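Local coordinates for protein putative glycosyl hydrolase (Bacteroides thetaiotaomicron VPI-5482, PDB 3K11) that is probably a glycoside hydrolase of family 88, a family of the six-hairpin clan, although its substrate is not established, at residues R74-L79 against N393-H398; E310-Q315 against W358-G363; H314-C319 against F386-P391; L324-T329 against E372-G377. All coordinates share one frame; numbering follows the deposited sequence.

Contact 1. Residues R74-L79 against N393-H398; sequences RGAFRL and NVYAAH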
loop_
_atom_site.group_PDB
_atom_site.type_symbol
_atom_site.label_atom_id
_atom_site.label_comp_id
_atom_site.label_asym_id
_atom_site.label_seq_id
_atom_site.Cartn_x
_atom_site.Cartn_y
_atom_site.Cartn_z
ATOM N N ARG A 74 38.431 -18.357 15.166
ATOM C CA ARG A 74 37.428 -17.512 14.581
ATOM C C ARG A 74 37.202 -17.872 13.123
ATOM O O ARG A 74 38.067 -17.653 12.294
ATOM C CB ARG A 74 37.858 -16.060 14.690
ATOM C CG ARG A 74 38.191 -15.580 16.087
ATOM C CD ARG A 74 37.043 -15.674 16.942
ATOM N NE ARG A 74 37.112 -14.861 18.162
ATOM C CZ ARG A 74 36.981 -15.307 19.412
ATOM N NH1 ARG A 74 36.951 -16.604 19.704
ATOM N NH2 ARG A 74 36.905 -14.435 20.396
ATOM N N GLY A 75 36.073 -18.473 12.823
ATOM C CA GLY A 75 35.620 -18.664 11.438
ATOM C C GLY A 75 34.686 -17.508 11.135
ATOM O O GLY A 75 34.639 -16.559 11.895
ATOM N N ALA A 76 33.930 -17.568 10.046
ATOM C CA ALA A 76 33.038 -16.454 9.703
ATOM C C ALA A 76 31.879 -16.335 10.647
ATOM O O ALA A 76 31.352 -15.248 10.810
ATOM C CB ALA A 76 32.522 -16.579 8.226
ATOM N N PHE A 77 31.462 -17.435 11.294
ATOM C CA PHE A 77 30.291 -17.400 12.154
ATOM C C PHE A 77 30.575 -17.953 13.544
ATOM O O PHE A 77 31.292 -18.955 13.666
ATOM C CB PHE A 77 29.204 -18.238 11.526
ATOM C CG PHE A 77 28.923 -17.856 10.112
ATOM C CD1 PHE A 77 28.327 -16.624 9.837
ATOM C CD2 PHE A 77 29.353 -18.663 9.058
ATOM C CE1 PHE A 77 28.137 -16.225 8.529
ATOM C CE2 PHE A 77 29.136 -18.283 7.756
ATOM C CZ PHE A 77 28.511 -17.042 7.498
ATOM N N ARG A 78 29.997 -17.309 14.567
ATOM C CA ARG A 78 30.183 -17.700 15.982
ATOM C C ARG A 78 29.374 -18.955 16.250
ATOM O O ARG A 78 28.257 -19.101 15.739
ATOM C CB ARG A 78 29.740 -16.552 16.916
ATOM C CG ARG A 78 30.636 -15.321 16.880
ATOM C CD ARG A 78 30.003 -14.018 17.425
ATOM N NE ARG A 78 28.927 -13.551 16.527
ATOM C CZ ARG A 78 27.667 -13.243 16.877
ATOM N NH1 ARG A 78 27.258 -13.263 18.155
ATOM N NH2 ARG A 78 26.807 -12.879 15.931
ATOM N N LEU A 79 29.955 -19.885 17.005
ATOM C CA LEU A 79 29.299 -21.159 17.321
ATOM C C LEU A 79 28.115 -21.102 18.274
ATOM O O LEU A 79 27.281 -22.006 18.253
ATOM C CB LEU A 79 30.316 -22.146 17.925
ATOM C CG LEU A 79 31.377 -22.776 17.016
ATOM C CD1 LEU A 79 32.400 -23.666 17.812
ATOM C CD2 LEU A 79 30.704 -23.662 15.983
ATOM N N ASN A 393 24.435 -8.099 4.461
ATOM C CA ASN A 393 25.775 -8.613 4.322
ATOM C C ASN A 393 25.749 -10.131 4.326
ATOM O O ASN A 393 24.981 -10.717 5.074
ATOM C CB ASN A 393 26.672 -8.121 5.461
ATOM C CG ASN A 393 28.126 -8.310 5.145
ATOM O OD1 ASN A 393 28.671 -9.369 5.397
ATOM N ND2 ASN A 393 28.728 -7.334 4.460
ATOM N N VAL A 394 26.566 -10.744 3.460
ATOM C CA VAL A 394 26.715 -12.206 3.430
ATOM C C VAL A 394 27.107 -12.804 4.747
ATOM O O VAL A 394 26.775 -13.972 5.030
ATOM C CB VAL A 394 27.708 -12.638 2.339
ATOM C CG1 VAL A 394 27.094 -12.326 0.935
ATOM C CG2 VAL A 394 29.084 -11.986 2.592
ATOM N N TYR A 395 27.806 -12.034 5.567
ATOM C CA TYR A 395 28.196 -12.543 6.864
ATOM C C TYR A 395 27.193 -12.342 8.004
ATOM O O TYR A 395 27.494 -12.693 9.142
ATOM C CB TYR A 395 29.545 -11.973 7.270
ATOM C CG TYR A 395 30.637 -12.466 6.355
ATOM C CD1 TYR A 395 30.958 -13.815 6.328
ATOM C CD2 TYR A 395 31.312 -11.599 5.493
ATOM C CE1 TYR A 395 31.925 -14.304 5.494
ATOM C CE2 TYR A 395 32.299 -12.094 4.638
ATOM C CZ TYR A 395 32.590 -13.454 4.656
ATOM O OH TYR A 395 33.586 -14.009 3.854
ATOM N N ALA A 396 26.034 -11.725 7.724
ATOM C CA ALA A 396 24.937 -11.691 8.690
ATOM C C ALA A 396 24.577 -13.143 8.913
ATOM O O ALA A 396 24.126 -13.827 7.973
ATOM C CB ALA A 396 23.760 -10.945 8.119
ATOM N N ALA A 397 24.719 -13.611 10.148
ATOM C CA ALA A 397 24.554 -15.037 10.443
ATOM C C ALA A 397 23.086 -15.502 10.375
ATOM O O ALA A 397 22.770 -16.699 10.303
ATOM C CB ALA A 397 25.113 -15.348 11.810
ATOM N N HIS A 398 22.184 -14.544 10.388
ATOM C CA HIS A 398 20.760 -14.800 10.487
ATOM C C HIS A 398 20.204 -15.499 9.293
ATOM O O HIS A 398 19.095 -16.010 9.368
ATOM C CB HIS A 398 19.994 -13.479 10.577
ATOM C CG HIS A 398 20.540 -12.550 11.594
ATOM N ND1 HIS A 398 21.666 -11.800 11.375
ATOM C CD2 HIS A 398 20.136 -12.278 12.862
ATOM C CE1 HIS A 398 21.935 -11.112 12.472
ATOM N NE2 HIS A 398 20.996 -11.350 13.364
#

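Contact 2. Residues E310-Q315 against W358-G363; sequences EGFWHQ and WHAVAG. With EDO (1,2-ethanediol), chain C.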
loop_
_atom_site.group_PDB
_atom_site.type_symbol
_atom_site.label_atom_id
_atom_site.label_comp_id
_atom_site.label_asym_id
_atom_site.label_seq_id
_atom_site.Cartn_x
_atom_site.Cartn_y
_atom_site.Cartn_z
ATOM N N GLU A 310 8.219 -11.117 -6.300
ATOM C CA GLU A 310 9.485 -11.797 -6.433
ATOM C C GLU A 310 9.584 -12.969 -5.469
ATOM O O GLU A 310 10.581 -13.702 -5.484
ATOM C CB GLU A 310 10.670 -10.845 -6.176
ATOM C CG GLU A 310 10.692 -9.657 -7.138
ATOM C CD GLU A 310 10.611 -10.098 -8.586
ATOM O OE1 GLU A 310 11.351 -11.035 -8.989
ATOM O OE2 GLU A 310 9.798 -9.520 -9.335
ATOM N N GLY A 311 8.560 -13.149 -4.631
ATOM C CA GLY A 311 8.538 -14.274 -3.685
ATOM C C GLY A 311 9.105 -13.915 -2.319
ATOM O O GLY A 311 8.792 -14.542 -1.337
ATOM N N PHE A 312 9.952 -12.905 -2.275
ATOM C CA PHE A 312 10.480 -12.383 -1.023
ATOM C C PHE A 312 9.409 -11.546 -0.327
ATOM O O PHE A 312 8.464 -11.043 -0.959
ATOM C CB PHE A 312 11.655 -11.444 -1.298
ATOM C CG PHE A 312 12.857 -12.106 -1.888
ATOM C CD1 PHE A 312 13.785 -12.744 -1.069
ATOM C CD2 PHE A 312 13.079 -12.082 -3.265
ATOM C CE1 PHE A 312 14.911 -13.352 -1.621
ATOM C CE2 PHE A 312 14.208 -12.659 -3.818
ATOM C CZ PHE A 312 15.098 -13.343 -3.000
ATOM N N TRP A 313 9.631 -11.322 0.959
ATOM C CA TRP A 313 8.908 -10.327 1.715
ATOM C C TRP A 313 9.792 -9.093 1.963
ATOM O O TRP A 313 11.026 -9.141 1.874
ATOM C CB TRP A 313 8.401 -10.924 3.021
ATOM C CG TRP A 313 7.228 -11.829 2.891
ATOM C CD1 TRP A 313 5.913 -11.485 3.132
ATOM C CD2 TRP A 313 7.210 -13.205 2.499
ATOM N NE1 TRP A 313 5.093 -12.570 2.920
ATOM C CE2 TRP A 313 5.860 -13.631 2.537
ATOM C CE3 TRP A 313 8.188 -14.129 2.111
ATOM C CZ2 TRP A 313 5.477 -14.922 2.225
ATOM C CZ3 TRP A 313 7.802 -15.451 1.846
ATOM C CH2 TRP A 313 6.460 -15.825 1.895
ATOM N N HIS A 314 9.113 -7.965 2.189
ATOM C CA HIS A 314 9.735 -6.675 2.404
ATOM C C HIS A 314 10.197 -6.485 3.868
ATOM O O HIS A 314 9.490 -6.885 4.823
ATOM C CB HIS A 314 8.767 -5.564 2.039
ATOM C CG HIS A 314 8.403 -5.507 0.594
ATOM N ND1 HIS A 314 9.144 -4.797 -0.335
ATOM C CD2 HIS A 314 7.365 -6.060 -0.087
ATOM C CE1 HIS A 314 8.567 -4.919 -1.525
ATOM N NE2 HIS A 314 7.497 -5.687 -1.410
ATOM N N GLN A 315 11.334 -5.790 4.014
ATOM C CA GLN A 315 11.999 -5.469 5.308
ATOM C C GLN A 315 11.010 -4.928 6.340
ATOM O O GLN A 315 11.026 -5.327 7.494
ATOM C CB GLN A 315 13.105 -4.458 5.039
ATOM C CG GLN A 315 13.723 -3.770 6.207
ATOM C CD GLN A 315 14.661 -4.587 6.987
ATOM O OE1 GLN A 315 14.642 -5.826 6.939
ATOM N NE2 GLN A 315 15.505 -3.906 7.760
ATOM N N TRP A 358 10.659 -20.357 -1.620
ATOM C CA TRP A 358 11.870 -21.154 -1.758
ATOM C C TRP A 358 12.644 -20.790 -3.038
ATOM O O TRP A 358 13.856 -20.641 -2.998
ATOM C CB TRP A 358 11.621 -22.691 -1.674
ATOM C CG TRP A 358 12.978 -23.382 -1.802
ATOM C CD1 TRP A 358 13.487 -23.900 -2.919
ATOM C CD2 TRP A 358 14.039 -23.371 -0.845
ATOM N NE1 TRP A 358 14.763 -24.323 -2.714
ATOM C CE2 TRP A 358 15.150 -23.973 -1.458
ATOM C CE3 TRP A 358 14.163 -22.895 0.459
ATOM C CZ2 TRP A 358 16.351 -24.201 -0.792
ATOM C CZ3 TRP A 358 15.372 -23.078 1.118
ATOM C CH2 TRP A 358 16.460 -23.699 0.485
ATOM N N HIS A 359 11.956 -20.649 -4.166
ATOM C CA HIS A 359 12.632 -20.223 -5.397
ATOM C C HIS A 359 13.383 -18.914 -5.167
ATOM O O HIS A 359 14.536 -18.749 -5.610
ATOM C CB HIS A 359 11.637 -20.035 -6.540
ATOM C CG HIS A 359 11.215 -21.309 -7.205
ATOM N ND1 HIS A 359 12.108 -22.174 -7.807
ATOM C CD2 HIS A 359 9.989 -21.858 -7.373
ATOM C CE1 HIS A 359 11.442 -23.201 -8.314
ATOM N NE2 HIS A 359 10.152 -23.022 -8.084
ATOM N N ALA A 360 12.735 -18.001 -4.443
ATOM C CA ALA A 360 13.289 -16.688 -4.139
ATOM C C ALA A 360 14.585 -16.863 -3.316
ATOM O O ALA A 360 15.653 -16.397 -3.675
ATOM C CB ALA A 360 12.281 -15.850 -3.354
ATOM N N VAL A 361 14.473 -17.598 -2.235
ATOM C CA VAL A 361 15.598 -17.822 -1.343
ATOM C C VAL A 361 16.768 -18.577 -2.022
ATOM O O VAL A 361 17.954 -18.220 -1.852
ATOM C CB VAL A 361 15.079 -18.600 -0.078
ATOM C CG1 VAL A 361 16.158 -19.171 0.715
ATOM C CG2 VAL A 361 14.203 -17.634 0.772
ATOM N N ALA A 362 16.455 -19.631 -2.767
ATOM C CA ALA A 362 17.489 -20.410 -3.413
ATOM C C ALA A 362 18.302 -19.529 -4.380
ATOM O O ALA A 362 19.482 -19.736 -4.561
ATOM C CB ALA A 362 16.883 -21.635 -4.118
ATOM N N GLY A 363 17.661 -18.553 -4.987
ATOM C CA GLY A 363 18.347 -17.574 -5.840
ATOM C C GLY A 363 19.343 -16.677 -5.131
ATOM O O GLY A 363 20.132 -16.000 -5.784
HETATM C C1 EDO C . 10.030 -15.467 -9.780
HETATM O O1 EDO C . 11.230 -15.786 -9.059
HETATM C C2 EDO C . 9.820 -13.979 -9.757
HETATM O O2 EDO C . 10.831 -13.253 -10.512
#

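Contact 3. Residues H314-C319 against F386-P391; sequences HQLLDC and FYYYRP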
loop_
_atom_site.group_PDB
_atom_site.type_symbol
_atom_site.label_atom_id
_atom_site.label_comp_id
_atom_site.label_asym_id
_atom_site.label_seq_id
_atom_site.Cartn_x
_atom_site.Cartn_y
_atom_site.Cartn_z
ATOM N N HIS A 314 9.113 -7.965 2.189
ATOM C CA HIS A 314 9.735 -6.675 2.404
ATOM C C HIS A 314 10.197 -6.485 3.868
ATOM O O HIS A 314 9.490 -6.885 4.823
ATOM C CB HIS A 314 8.767 -5.564 2.039
ATOM C CG HIS A 314 8.403 -5.507 0.594
ATOM N ND1 HIS A 314 9.144 -4.797 -0.335
ATOM C CD2 HIS A 314 7.365 -6.060 -0.087
ATOM C CE1 HIS A 314 8.567 -4.919 -1.525
ATOM N NE2 HIS A 314 7.497 -5.687 -1.410
ATOM N N GLN A 315 11.334 -5.790 4.014
ATOM C CA GLN A 315 11.999 -5.469 5.308
ATOM C C GLN A 315 11.010 -4.928 6.340
ATOM O O GLN A 315 11.026 -5.327 7.494
ATOM C CB GLN A 315 13.105 -4.458 5.039
ATOM C CG GLN A 315 13.723 -3.770 6.207
ATOM C CD GLN A 315 14.661 -4.587 6.987
ATOM O OE1 GLN A 315 14.642 -5.826 6.939
ATOM N NE2 GLN A 315 15.505 -3.906 7.760
ATOM N N LEU A 316 10.170 -3.980 5.913
ATOM C CA LEU A 316 8.944 -3.624 6.672
ATOM C C LEU A 316 7.826 -4.239 5.840
ATOM O O LEU A 316 7.618 -3.865 4.679
ATOM C CB LEU A 316 8.746 -2.122 6.821
ATOM C CG LEU A 316 9.738 -1.448 7.811
ATOM C CD1 LEU A 316 9.470 0.079 7.951
ATOM C CD2 LEU A 316 9.761 -2.149 9.193
ATOM N N LEU A 317 7.094 -5.178 6.432
ATOM C CA LEU A 317 6.243 -6.081 5.651
ATOM C C LEU A 317 5.185 -5.383 4.856
ATOM O O LEU A 317 4.865 -5.789 3.697
ATOM C CB LEU A 317 5.597 -7.100 6.543
ATOM C CG LEU A 317 6.478 -8.210 7.118
ATOM C CD1 LEU A 317 5.720 -8.932 8.259
ATOM C CD2 LEU A 317 6.946 -9.209 6.019
ATOM N N ASP A 318 4.659 -4.307 5.471
ATOM C CA ASP A 318 3.544 -3.551 4.917
ATOM C C ASP A 318 3.982 -2.282 4.220
ATOM O O ASP A 318 3.163 -1.378 3.985
ATOM C CB ASP A 318 2.504 -3.234 6.004
ATOM C CG ASP A 318 3.077 -2.471 7.183
ATOM O OD1 ASP A 318 4.325 -2.454 7.338
ATOM O OD2 ASP A 318 2.262 -1.912 7.965
ATOM N N CYS A 319 5.263 -2.235 3.847
ATOM C CA CYS A 319 5.854 -1.091 3.126
ATOM C C CYS A 319 6.507 -1.666 1.876
ATOM O O CYS A 319 7.640 -2.155 1.930
ATOM C CB CYS A 319 6.901 -0.390 3.997
ATOM S SG CYS A 319 6.145 0.352 5.447
ATOM N N PHE A 386 15.486 4.123 9.838
ATOM C CA PHE A 386 16.330 3.116 10.467
ATOM C C PHE A 386 16.089 1.747 9.827
ATOM O O PHE A 386 17.026 1.067 9.383
ATOM C CB PHE A 386 16.043 3.087 11.969
ATOM C CG PHE A 386 16.700 1.938 12.699
ATOM C CD1 PHE A 386 18.008 2.028 13.107
ATOM C CD2 PHE A 386 16.013 0.765 12.937
ATOM C CE1 PHE A 386 18.600 1.003 13.765
ATOM C CE2 PHE A 386 16.615 -0.254 13.657
ATOM C CZ PHE A 386 17.913 -0.129 14.026
ATOM N N TYR A 387 14.825 1.369 9.712
ATOM C CA TYR A 387 14.513 0.023 9.190
ATOM C C TYR A 387 14.800 -0.088 7.699
ATOM O O TYR A 387 15.297 -1.099 7.214
ATOM C CB TYR A 387 13.076 -0.361 9.500
ATOM C CG TYR A 387 12.824 -0.662 10.968
ATOM C CD1 TYR A 387 13.218 -1.874 11.525
ATOM C CD2 TYR A 387 12.228 0.273 11.812
ATOM C CE1 TYR A 387 13.033 -2.143 12.869
ATOM C CE2 TYR A 387 12.024 0.001 13.161
ATOM C CZ TYR A 387 12.418 -1.215 13.691
ATOM O OH TYR A 387 12.215 -1.508 15.023
ATOM N N TYR A 388 14.419 0.934 6.963
ATOM C CA TYR A 388 14.599 0.894 5.499
ATOM C C TYR A 388 16.059 0.769 5.093
ATOM O O TYR A 388 16.350 0.146 4.071
ATOM C CB TYR A 388 14.023 2.144 4.841
ATOM C CG TYR A 388 12.567 2.156 4.483
ATOM C CD1 TYR A 388 11.588 2.262 5.467
ATOM C CD2 TYR A 388 12.157 2.233 3.145
ATOM C CE1 TYR A 388 10.254 2.348 5.139
ATOM C CE2 TYR A 388 10.815 2.328 2.809
ATOM C CZ TYR A 388 9.866 2.397 3.795
ATOM O OH TYR A 388 8.548 2.544 3.465
ATOM N N TYR A 389 16.968 1.278 5.923
ATOM C CA TYR A 389 18.378 1.389 5.557
ATOM C C TYR A 389 19.287 0.426 6.296
ATOM O O TYR A 389 20.498 0.501 6.134
ATOM C CB TYR A 389 18.890 2.841 5.741
ATOM C CG TYR A 389 18.479 3.733 4.628
ATOM C CD1 TYR A 389 19.286 3.858 3.488
ATOM C CD2 TYR A 389 17.274 4.439 4.674
ATOM C CE1 TYR A 389 18.888 4.622 2.419
ATOM C CE2 TYR A 389 16.848 5.204 3.593
ATOM C CZ TYR A 389 17.679 5.310 2.473
ATOM O OH TYR A 389 17.340 6.126 1.416
ATOM N N ARG A 390 18.720 -0.537 6.993
ATOM C CA ARG A 390 19.581 -1.565 7.644
ATOM C C ARG A 390 20.438 -2.240 6.600
ATOM O O ARG A 390 19.926 -2.727 5.587
ATOM C CB ARG A 390 18.750 -2.607 8.370
ATOM C CG ARG A 390 17.920 -2.089 9.575
ATOM C CD ARG A 390 18.667 -1.270 10.576
ATOM N NE ARG A 390 19.790 -1.990 11.184
ATOM C CZ ARG A 390 20.977 -1.454 11.486
ATOM N NH1 ARG A 390 21.255 -0.195 11.218
ATOM N NH2 ARG A 390 21.910 -2.223 12.035
ATOM N N PRO A 391 21.753 -2.263 6.804
ATOM C CA PRO A 391 22.612 -2.966 5.840
ATOM C C PRO A 391 22.322 -4.435 5.664
ATOM O O PRO A 391 21.783 -5.052 6.580
ATOM C CB PRO A 391 24.004 -2.833 6.461
ATOM C CG PRO A 391 23.922 -1.543 7.240
ATOM C CD PRO A 391 22.542 -1.577 7.849
#

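Contact 4. Residues L324-T329 against E372-G377; sequences LETSAT and EGTCVG. With EDO (1,2-ethanediol), chain T.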
loop_
_atom_site.group_PDB
_atom_site.type_symbol
_atom_site.label_atom_id
_atom_site.label_comp_id
_atom_site.label_asym_id
_atom_site.label_seq_id
_atom_site.Cartn_x
_atom_site.Cartn_y
_atom_site.Cartn_z
ATOM N N LEU A 324 13.624 -6.064 -0.286
ATOM C CA LEU A 324 13.283 -7.467 -0.138
ATOM C C LEU A 324 14.385 -8.141 0.674
ATOM O O LEU A 324 15.554 -8.100 0.292
ATOM C CB LEU A 324 13.155 -8.123 -1.503
ATOM C CG LEU A 324 12.037 -7.545 -2.402
ATOM C CD1 LEU A 324 12.005 -8.197 -3.820
ATOM C CD2 LEU A 324 10.659 -7.655 -1.685
ATOM N N GLU A 325 14.009 -8.832 1.727
ATOM C CA GLU A 325 14.987 -9.397 2.692
ATOM C C GLU A 325 14.922 -10.906 2.795
ATOM O O GLU A 325 13.852 -11.513 2.924
ATOM C CB GLU A 325 14.750 -8.709 4.034
ATOM C CG GLU A 325 15.931 -8.764 5.009
ATOM C CD GLU A 325 15.985 -10.072 5.786
ATOM O OE1 GLU A 325 14.877 -10.510 6.210
ATOM O OE2 GLU A 325 17.102 -10.620 6.027
ATOM N N THR A 326 16.092 -11.505 2.751
ATOM C CA THR A 326 16.209 -12.943 2.580
ATOM C C THR A 326 15.923 -13.747 3.831
ATOM O O THR A 326 15.255 -14.788 3.751
ATOM C CB THR A 326 17.622 -13.269 2.075
ATOM O OG1 THR A 326 17.851 -12.595 0.822
ATOM C CG2 THR A 326 17.822 -14.820 1.908
ATOM N N SER A 327 16.478 -13.333 4.984
ATOM C CA SER A 327 16.339 -14.183 6.170
ATOM C C SER A 327 14.868 -14.340 6.592
ATOM O O SER A 327 14.410 -15.439 6.868
ATOM C CB SER A 327 17.190 -13.718 7.345
ATOM O OG SER A 327 16.840 -12.431 7.825
ATOM N N ALA A 328 14.117 -13.259 6.593
ATOM C CA ALA A 328 12.708 -13.332 6.923
ATOM C C ALA A 328 11.972 -14.213 5.947
ATOM O O ALA A 328 11.122 -15.018 6.328
ATOM C CB ALA A 328 12.079 -11.941 6.906
ATOM N N THR A 329 12.290 -14.058 4.669
ATOM C CA THR A 329 11.678 -14.858 3.627
ATOM C C THR A 329 11.885 -16.328 3.886
ATOM O O THR A 329 10.922 -17.127 3.824
ATOM C CB THR A 329 12.214 -14.459 2.232
ATOM O OG1 THR A 329 11.888 -13.080 1.979
ATOM C CG2 THR A 329 11.614 -15.344 1.138
ATOM N N GLU A 372 22.904 -14.362 0.396
ATOM C CA GLU A 372 22.877 -12.918 0.108
ATOM C C GLU A 372 21.549 -12.263 0.466
ATOM O O GLU A 372 20.505 -12.912 0.502
ATOM C CB GLU A 372 23.168 -12.667 -1.377
ATOM C CG GLU A 372 24.530 -13.246 -1.830
ATOM C CD GLU A 372 24.946 -12.884 -3.265
ATOM O OE1 GLU A 372 24.173 -12.242 -4.038
ATOM O OE2 GLU A 372 26.115 -13.214 -3.608
ATOM N N GLY A 373 21.594 -10.943 0.660
ATOM C CA GLY A 373 20.390 -10.159 0.929
ATOM C C GLY A 373 19.827 -10.244 2.348
ATOM O O GLY A 373 18.650 -9.883 2.549
ATOM N N THR A 374 20.650 -10.647 3.317
ATOM C CA THR A 374 20.225 -10.745 4.706
ATOM C C THR A 374 20.533 -9.460 5.470
ATOM O O THR A 374 21.669 -9.004 5.484
ATOM C CB THR A 374 20.919 -11.873 5.435
ATOM O OG1 THR A 374 20.571 -13.119 4.810
ATOM C CG2 THR A 374 20.521 -11.917 6.921
ATOM N N CYS A 375 19.514 -8.929 6.143
ATOM C CA CYS A 375 19.608 -7.760 7.024
ATOM C C CYS A 375 20.537 -8.075 8.214
ATOM O O CYS A 375 20.428 -9.122 8.847
ATOM C CB CYS A 375 18.196 -7.405 7.556
ATOM S SG CYS A 375 18.166 -6.045 8.721
ATOM N N VAL A 376 21.463 -7.176 8.495
ATOM C CA VAL A 376 22.395 -7.363 9.611
ATOM C C VAL A 376 21.696 -7.224 10.979
ATOM O O VAL A 376 20.512 -6.923 11.055
ATOM C CB VAL A 376 23.583 -6.364 9.511
ATOM C CG1 VAL A 376 24.402 -6.645 8.216
ATOM C CG2 VAL A 376 23.074 -4.909 9.643
ATOM N N GLY A 377 22.431 -7.449 12.066
ATOM C CA GLY A 377 21.841 -7.331 13.405
ATOM C C GLY A 377 21.176 -5.972 13.498
ATOM O O GLY A 377 21.762 -4.975 13.072
HETATM C C1 EDO T . 23.083 -15.335 -5.435
HETATM O O1 EDO T . 22.450 -14.023 -5.415
HETATM C C2 EDO T . 23.875 -15.570 -6.722
HETATM O O2 EDO T . 25.087 -14.768 -6.759
#

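Contact 1. Residues R74-L79 against N393-H398
F77 reaches across from 74-79 with its ring and meets the loop 393-398. Its CB leaves the backbone at an angle to that loop. CG stands anti to the carbonyl carbon (chi1 -53°), beside the backbone N, and the ring beyond it comes closer to the loop. F77 CD1 is 4.0 Å from A397 CB. F77 CE1 is next, 3.6 Å from Y395 O. At the tip, F77 CZ lies 4.2 Å from Y395 CD1 and 4.3 Å from V394 O. Both carbonyl oxygens lie at the ring edge, near its plane. One face of the ring carries the methyl of A76, offset toward the rim. That methyl also touches Y395, with A76 CB 3.6 Å from Y395 CE1. No hydrogen bond crosses between the segments. The turn holds itself: N393 OD1 accepts from Y395 N at 2.8 Å, an Asx turn, inside a type I turn from N393 to A396. F77 also stacks on W84 and meets Y400 at an angle. An alanine here would probably take the ring away from the A397 methyl and from W84 and open a gap beside the loop. F77 packs on D8 and Y395 on I6 of the second subunit. Both segments lie in loops that lead into helices, 82-98 and 400-416. This is consistent with the (alpha/alpha)6 barrel of the six-hairpin clan.

Contact 2. Residues E310-Q315 against W358-G363
G311 and A360 bring the two backbones together, their CA atoms 5.3 Å apart, where a loop runs past a helix. G311 has a positive phi of 93°. A side chain there would press on A360 CB and on the carbonyl oxygen of E310. The A360 methyl lies close against this backbone, with A360 CB 3.5 Å from E310 O. The same methyl sits over the face of F312. A360 CB is 3.7 Å from the centroid of the F312 ring and 9° off the normal, a CH-pi contact over the centre. The rim of the ring reaches further, with F312 CZ 3.2 Å from A360 O. An alanine at F312 would probably leave the A360 methyl without the ring it rests on and open a gap against the helix. E310 OE2 bonds to Y389 OH of the third subunit. E310 OE1 accepts from O2 of a 1,2-ethanediol, probably a crystallisation additive, at 2.7 Å. F312 also touches L324, T326 and T329, so the ring lies between helix 347-362 and the start of helix 326-342. V361 touches T329 as well. W358 packs on V403, A406 and M410, which ties helix 347-362 to helix 400-416.

Contact 3. Residues H314-C319 against F386-P391
Y387 O accepts from Q315 NE2 at 2.9 Å, the one hydrogen bond between the segments. The bond is nearly straight, 162° at the hydrogen, and the oxygen lies close to the amide plane of Q315. R390 N adds a weak bond to the same oxygen. Q315 CG, anti to the backbone N (chi1 167°), is placed 3.3 Å from Y387 O, and the bend at chi2 (76°) places CD. Q315 NE2 also lies 3.5 Å from R390 CG. Q315 OE1 has a weak bond to W264 NE1. The segment 314-319 belongs to the loop that joins two short antiparallel strands, 313-314 and 324-325. A type I turn from L316 to C319 shapes it. Q315 and the turn residues L316 and C319 face helix 384-388 and its end. L316 makes apolar contacts, one methyl on each of two tyrosines. L316 CD2 is 3.8 Å from Y387 CB, and L316 CD1 is 3.7 Å from Y388 CE1. It crosses both side chains at about a right angle. C319 CB lies 3.4 Å from Y388 OH, and that hydroxyl bonds to D321. Y387 OH is held by H250 and by the backbone N of A381.

Contact 4. Residues L324-T329 against E372-G377
C375 N donates to E325 OE2 at 2.9 Å, with 165° at the hydrogen. It comes on the anti side, 25° out of the carboxylate plane. Two more hydrogen bonds cross at T326. T326 N meets G373 O at 3.0 Å, from above the carbonyl plane. T326 OG1 gives its proton to E372 O at 2.7 Å, in the carbonyl plane and on a lone pair. OG1, anti to the carbonyl carbon of T326 (chi1 -59°), is thereby placed at E372 O. G373 has no side chain to strike it; a CB there would clash with OG1. The touching parts, 324-327 and 372-375, run about 91° apart. The motif is an N-cap, with E325 right before helix 326-342. E325 OE1 takes A328 N at 2.9 Å, on the syn side. E325 OE2 takes S327 N at 3.0 Å from above the carboxylate plane, and S327 OG at 2.6 Å on the syn lone pair. With C375 N, three donors thus grip one oxygen, which holds the carboxylate against turning. R266 adds a long, weak ion pair and also bonds to S327 OG. Van der Waals contacts flank these bonds. E325 CG lies 3.7 Å from C375 CB, and S327 CB lies 3.8 Å from T374 CG2. E372 OE1 accepts from a 1,2-ethanediol, probably left by crystallisation.

Overall arrangement
Contact 4 lies amid the other three. Its centre is about 9 Å from the centre of contact 2, 10 Å from that of contact 3 and 13 Å from that of contact 1. Contacts 2 and 4 meet where strands 313-314 and 324-325 pair, through a probable bond of W313 O to E325 N. Contact 3 shares H314 and Q315 with contact 2. It joins contact 4 through probable bonds from V376 N to P391 O and from R390 NH2 to G377 O. Contact 1 joins contact 4 through a probable hydrogen bond from N393 N to T374 O, but its centre is about 21 Å from those of contacts 2 and 3. Contacts 1, 3 and 4 all touch the second subunit. The bound 1,2-ethanediol molecules do not establish an active site.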